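Local coordinates for cytolethal distending toxin subunit A (Haemophilus ducreyi, PDB 1SR4), which probably forms, together with CdtC, the lectin-like heterodimer required to deliver the genotoxic subunit CdtB of the cytolethal distending toxin into host cells, at the interface of chains A and B and the interface of chains A and C. Sequence-based numbering; all coordinates share one arbitrary frame. Chains: chain A, Cytolethal distending toxin subunit A; chain B, cytolethal distending toxin protein C; chain C, cytolethal distending toxin protein B.

Chain A meets both of its partners in the CdtA-CdtB-CdtC heterotrimer, CdtC at contact 1 and CdtB at contact 2, with the C-alpha centres of the two patches about 21 Å apart. They share no residue. Contact 1 draws on the 3-10 helix 56-59 and the C-terminal segment around strand 202-203 of chain A, whereas contact 2 uses strand 99-103 and the start of strand 110-114. Direct hydrogen bonds dominate the first; apolar packing with bridging waters makes up the second. Chain A thus offers separate surfaces to CdtC and CdtB and can hold both at once.

Contact 1: the interface of chains A and B. Residues chain A 54, 57-58, 198, 201-203; chain B 100-102.
B:Asn101, with 75 Å² of its surface hidden, sets its side chain between two separate stretches of chain A, the turn at A:Pro54 to A:Ser58 and the C-terminal strand 202-203. Its CG sits between the backbone N and the carbonyl carbon (chi1 61°), which holds the carboxamide near the residue's own backbone N, with OD1 and that N both turned to A:Thr203. The ND2 donates to A:Pro54 O at 2.7 Å, nearly straight at the hydrogen and with the acceptor in the amide plane. On the opposite branch OD1 accepts from the backbone N of A:Thr203 at 2.8 Å; this donor stands well above the carbonyl plane, although the N-H itself points almost directly at the oxygen. These two bonds, one at each end, hold the amide's rotation. The backbone beside it is secured by the bond from B:Asn101 N to A:Thr203 O, and B:Asn101 O receives the hydroxyl OG of A:Ser58 on an in-plane lone pair at 2.7 Å. Water 1 joins ND2 to A:Thr203 OG1 and A:Glu201 O. The amide is flanked on opposite faces: the A:Pro57 ring lies over one, toward the ND2 end, and A:Thr203 CB lies against the other, 3.9 Å from B:Asn101 CG.

B:Thr102, the next most buried residue of chain B, presents its methyl to chain A. CG2 points between A:Pro57 CB and A:Ala202 CB, while its CB faces the ring of A:Pro198, 3.8 Å from CD. Its OG1 turns instead toward water 3, which continues to A:Pro198 O. Within chain B, B:Thr102 OG1 shares a 3.3 Å hydrogen bond with B:Thr100 OG1, which also accepts from B:Thr102 N and so holds the turn. Water 2 links B:Thr102 O to the carbonyls of A:Pro57 and A:Ser58. The B:Thr100 side chain rests against the methyl of A:Ala202.

Through the asparagine bonds and the B:Thr102 packing together, this patch ties the C-terminal segment of CdtA and its 56-59 turn to CdtC, joining the two subunits that probably deliver CdtB.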
# COMPACT_ATOMS: atom_id res chain seq x y z
N PRO A 54 7.80 -15.45 -11.87
CA PRO A 54 6.71 -14.70 -12.50
C PRO A 54 6.36 -13.35 -11.89
O PRO A 54 6.20 -13.24 -10.67
CB PRO A 54 5.52 -15.67 -12.40
CG PRO A 54 6.14 -17.02 -12.11
CD PRO A 54 7.29 -16.67 -11.22
N PRO A 57 1.61 -12.58 -11.73
CA PRO A 57 0.70 -12.71 -10.59
C PRO A 57 0.53 -11.43 -9.77
O PRO A 57 -0.50 -11.23 -9.13
CB PRO A 57 1.34 -13.84 -9.77
CG PRO A 57 1.98 -14.72 -10.84
CD PRO A 57 2.63 -13.65 -11.72
N SER A 58 1.54 -10.55 -9.82
CA SER A 58 1.51 -9.29 -9.10
C SER A 58 0.40 -8.38 -9.61
O SER A 58 -0.04 -7.47 -8.90
CB SER A 58 2.84 -8.53 -9.28
OG SER A 58 3.92 -9.28 -8.75
N PRO A 198 -4.45 -12.42 -4.86
CA PRO A 198 -5.21 -13.27 -5.78
C PRO A 198 -5.11 -14.71 -5.32
O PRO A 198 -4.22 -15.04 -4.52
CB PRO A 198 -4.48 -13.06 -7.11
CG PRO A 198 -3.02 -12.97 -6.65
CD PRO A 198 -3.14 -12.04 -5.43
N GLU A 201 -0.73 -19.54 -7.02
CA GLU A 201 0.47 -20.07 -6.37
C GLU A 201 1.35 -18.83 -6.22
O GLU A 201 1.47 -18.04 -7.16
CB GLU A 201 1.19 -21.09 -7.25
CG GLU A 201 0.46 -22.42 -7.38
CD GLU A 201 0.95 -23.44 -6.36
OE1 GLU A 201 2.18 -23.68 -6.28
OE2 GLU A 201 0.10 -24.02 -5.65
N ALA A 202 1.96 -18.68 -5.05
CA ALA A 202 2.80 -17.51 -4.75
C ALA A 202 4.26 -17.91 -4.70
O ALA A 202 4.60 -18.99 -4.24
CB ALA A 202 2.38 -16.92 -3.40
N THR A 203 5.13 -17.03 -5.18
CA THR A 203 6.56 -17.31 -5.17
C THR A 203 7.19 -16.34 -4.17
O THR A 203 6.98 -15.13 -4.26
CB THR A 203 7.18 -17.09 -6.59
OG1 THR A 203 6.53 -17.95 -7.54
CG2 THR A 203 8.68 -17.41 -6.58
N THR B 100 5.89 -12.22 -1.00
CA THR B 100 5.77 -13.02 -2.22
C THR B 100 5.41 -12.11 -3.40
O THR B 100 5.14 -10.92 -3.22
CB THR B 100 4.64 -14.06 -2.11
OG1 THR B 100 3.38 -13.39 -2.12
CG2 THR B 100 4.77 -14.88 -0.85
N ASN B 101 5.39 -12.68 -4.60
CA ASN B 101 5.04 -11.90 -5.79
C ASN B 101 3.55 -11.62 -5.90
O ASN B 101 3.12 -10.96 -6.86
CB ASN B 101 5.54 -12.59 -7.08
CG ASN B 101 4.93 -13.99 -7.31
OD1 ASN B 101 4.34 -14.60 -6.41
ND2 ASN B 101 5.09 -14.50 -8.54
N THR B 102 2.75 -12.11 -4.95
CA THR B 102 1.31 -11.83 -5.02
C THR B 102 0.78 -10.90 -3.93
O THR B 102 -0.35 -10.42 -4.03
CB THR B 102 0.44 -13.11 -4.93
OG1 THR B 102 0.47 -13.61 -3.59
CG2 THR B 102 0.94 -14.18 -5.90
O HOH W 1 4.02 -17.41 -8.54
O HOH W 2 -0.76 -9.34 -6.44
O HOH W 3 -1.70 -15.20 -3.49

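Contact 2: the interface of chains A and C. Residues chain A 101, 108, 110; chain C 237-239, 241-242.
A:Met101 and A:Phe110 pack against the 3-10 helix 241-243 of CdtB, where C:Asn242 sets its CA and CB against the methionine and its CB and amide against the CE1 corner of the ring. The methionine leaves its strand with CG anti to the backbone N (chi1 -153°), and a bend at its end lays the thioether along the helix backbone: SD lies 3.6 Å from C:Asn242 CA, and the terminal CE is near C:Asn242 N and the CB of C:Leu241. The carbonyl A:Met101 O touches C:Asn242 CB at 3.4 Å. The same terminal methyl sits over one face of the A:Phe110 ring, 3.5 Å above its plane and displaced toward the rim, which would limit the ring's freedom to turn.

A:Phe110 buries 44 Å² and points its far end into chain C. Its CE1 meets C:Asn242 OD1 at 3.6 Å. Although ring and amide planes are 29° apart, the amide sits off the CE1 rim, out of the ring plane on the side of A:Met101 CE, and is not stacked on the face. The tip, CZ, is directed at polar atoms: the carbonyl oxygen of C:Leu239 lies in the ring plane at its edge, 3.4 Å from CZ, where the weakly positive C-H rim would suit it. C:Ser238 OG also borders CZ and donates within its own chain to C:Leu239 O from above the carbonyl plane, at 3.1 Å.

Farther out, A:Glu108 lays its CG beside C:Ala237 O. Waters carry its polar links: water 4 joins the carboxylate oxygen OE2 to C:Leu239 N, and water 5 connects A:Glu108 N with C:Ala237 O.

Central packing and marginal water bridges thus seat the end of strand 235-239 and the 3-10 helix 241-243 of CdtB on CdtA, helping hold the nuclease-like subunit in the holotoxin.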
# COMPACT_ATOMS: atom_id res chain seq x y z
N MET A 101 -7.08 -4.79 -11.22
CA MET A 101 -7.67 -3.50 -10.92
C MET A 101 -6.88 -2.39 -11.64
O MET A 101 -5.69 -2.23 -11.41
CB MET A 101 -7.59 -3.29 -9.41
CG MET A 101 -8.63 -2.41 -8.85
SD MET A 101 -8.49 -2.28 -7.04
CE MET A 101 -8.79 -0.63 -6.99
N GLU A 108 -9.92 8.98 -10.33
CA GLU A 108 -10.36 8.39 -9.07
C GLU A 108 -11.24 7.14 -9.17
O GLU A 108 -11.62 6.58 -8.15
CB GLU A 108 -11.04 9.45 -8.20
CG GLU A 108 -10.08 10.58 -7.80
CD GLU A 108 -10.64 11.45 -6.69
OE1 GLU A 108 -11.47 12.34 -7.00
OE2 GLU A 108 -10.27 11.23 -5.51
N PHE A 110 -12.01 3.11 -10.73
CA PHE A 110 -11.32 1.88 -11.11
C PHE A 110 -12.25 0.93 -11.82
O PHE A 110 -13.48 1.00 -11.69
CB PHE A 110 -10.78 1.19 -9.86
CG PHE A 110 -9.72 1.98 -9.16
CD1 PHE A 110 -8.41 1.97 -9.63
CD2 PHE A 110 -10.03 2.76 -8.04
CE1 PHE A 110 -7.41 2.73 -9.00
CE2 PHE A 110 -9.05 3.53 -7.41
CZ PHE A 110 -7.73 3.51 -7.90
N ALA C 237 -4.86 12.62 -9.65
CA ALA C 237 -4.51 12.03 -8.35
C ALA C 237 -5.57 11.00 -7.99
O ALA C 237 -6.73 11.16 -8.33
CB ALA C 237 -4.44 13.10 -7.27
N SER C 238 -5.17 9.94 -7.29
CA SER C 238 -6.13 8.92 -6.90
C SER C 238 -5.55 8.11 -5.74
O SER C 238 -4.34 7.96 -5.65
CB SER C 238 -6.36 7.98 -8.09
OG SER C 238 -7.23 6.91 -7.75
N LEU C 239 -6.39 7.65 -4.81
CA LEU C 239 -5.86 6.79 -3.76
C LEU C 239 -5.31 5.62 -4.58
O LEU C 239 -5.97 5.18 -5.53
CB LEU C 239 -6.98 6.31 -2.81
CG LEU C 239 -7.71 7.41 -2.04
CD1 LEU C 239 -8.72 6.81 -1.08
CD2 LEU C 239 -6.68 8.26 -1.27
N LEU C 241 -5.33 2.48 -4.57
CA LEU C 241 -5.92 1.24 -4.10
C LEU C 241 -5.70 0.05 -5.00
O LEU C 241 -5.82 -1.09 -4.56
CB LEU C 241 -7.41 1.46 -3.84
CG LEU C 241 -7.75 2.64 -2.92
CD1 LEU C 241 -9.26 2.80 -2.86
CD2 LEU C 241 -7.17 2.41 -1.53
N ASN C 242 -5.39 0.30 -6.27
CA ASN C 242 -5.16 -0.80 -7.21
C ASN C 242 -3.88 -1.60 -6.88
O ASN C 242 -3.67 -2.69 -7.41
CB ASN C 242 -5.11 -0.26 -8.64
CG ASN C 242 -4.09 0.84 -8.82
OD1 ASN C 242 -4.08 1.82 -8.08
ND2 ASN C 242 -3.23 0.68 -9.81
O HOH W 4 -9.24 8.71 -5.04
O HOH W 5 -7.29 9.88 -11.13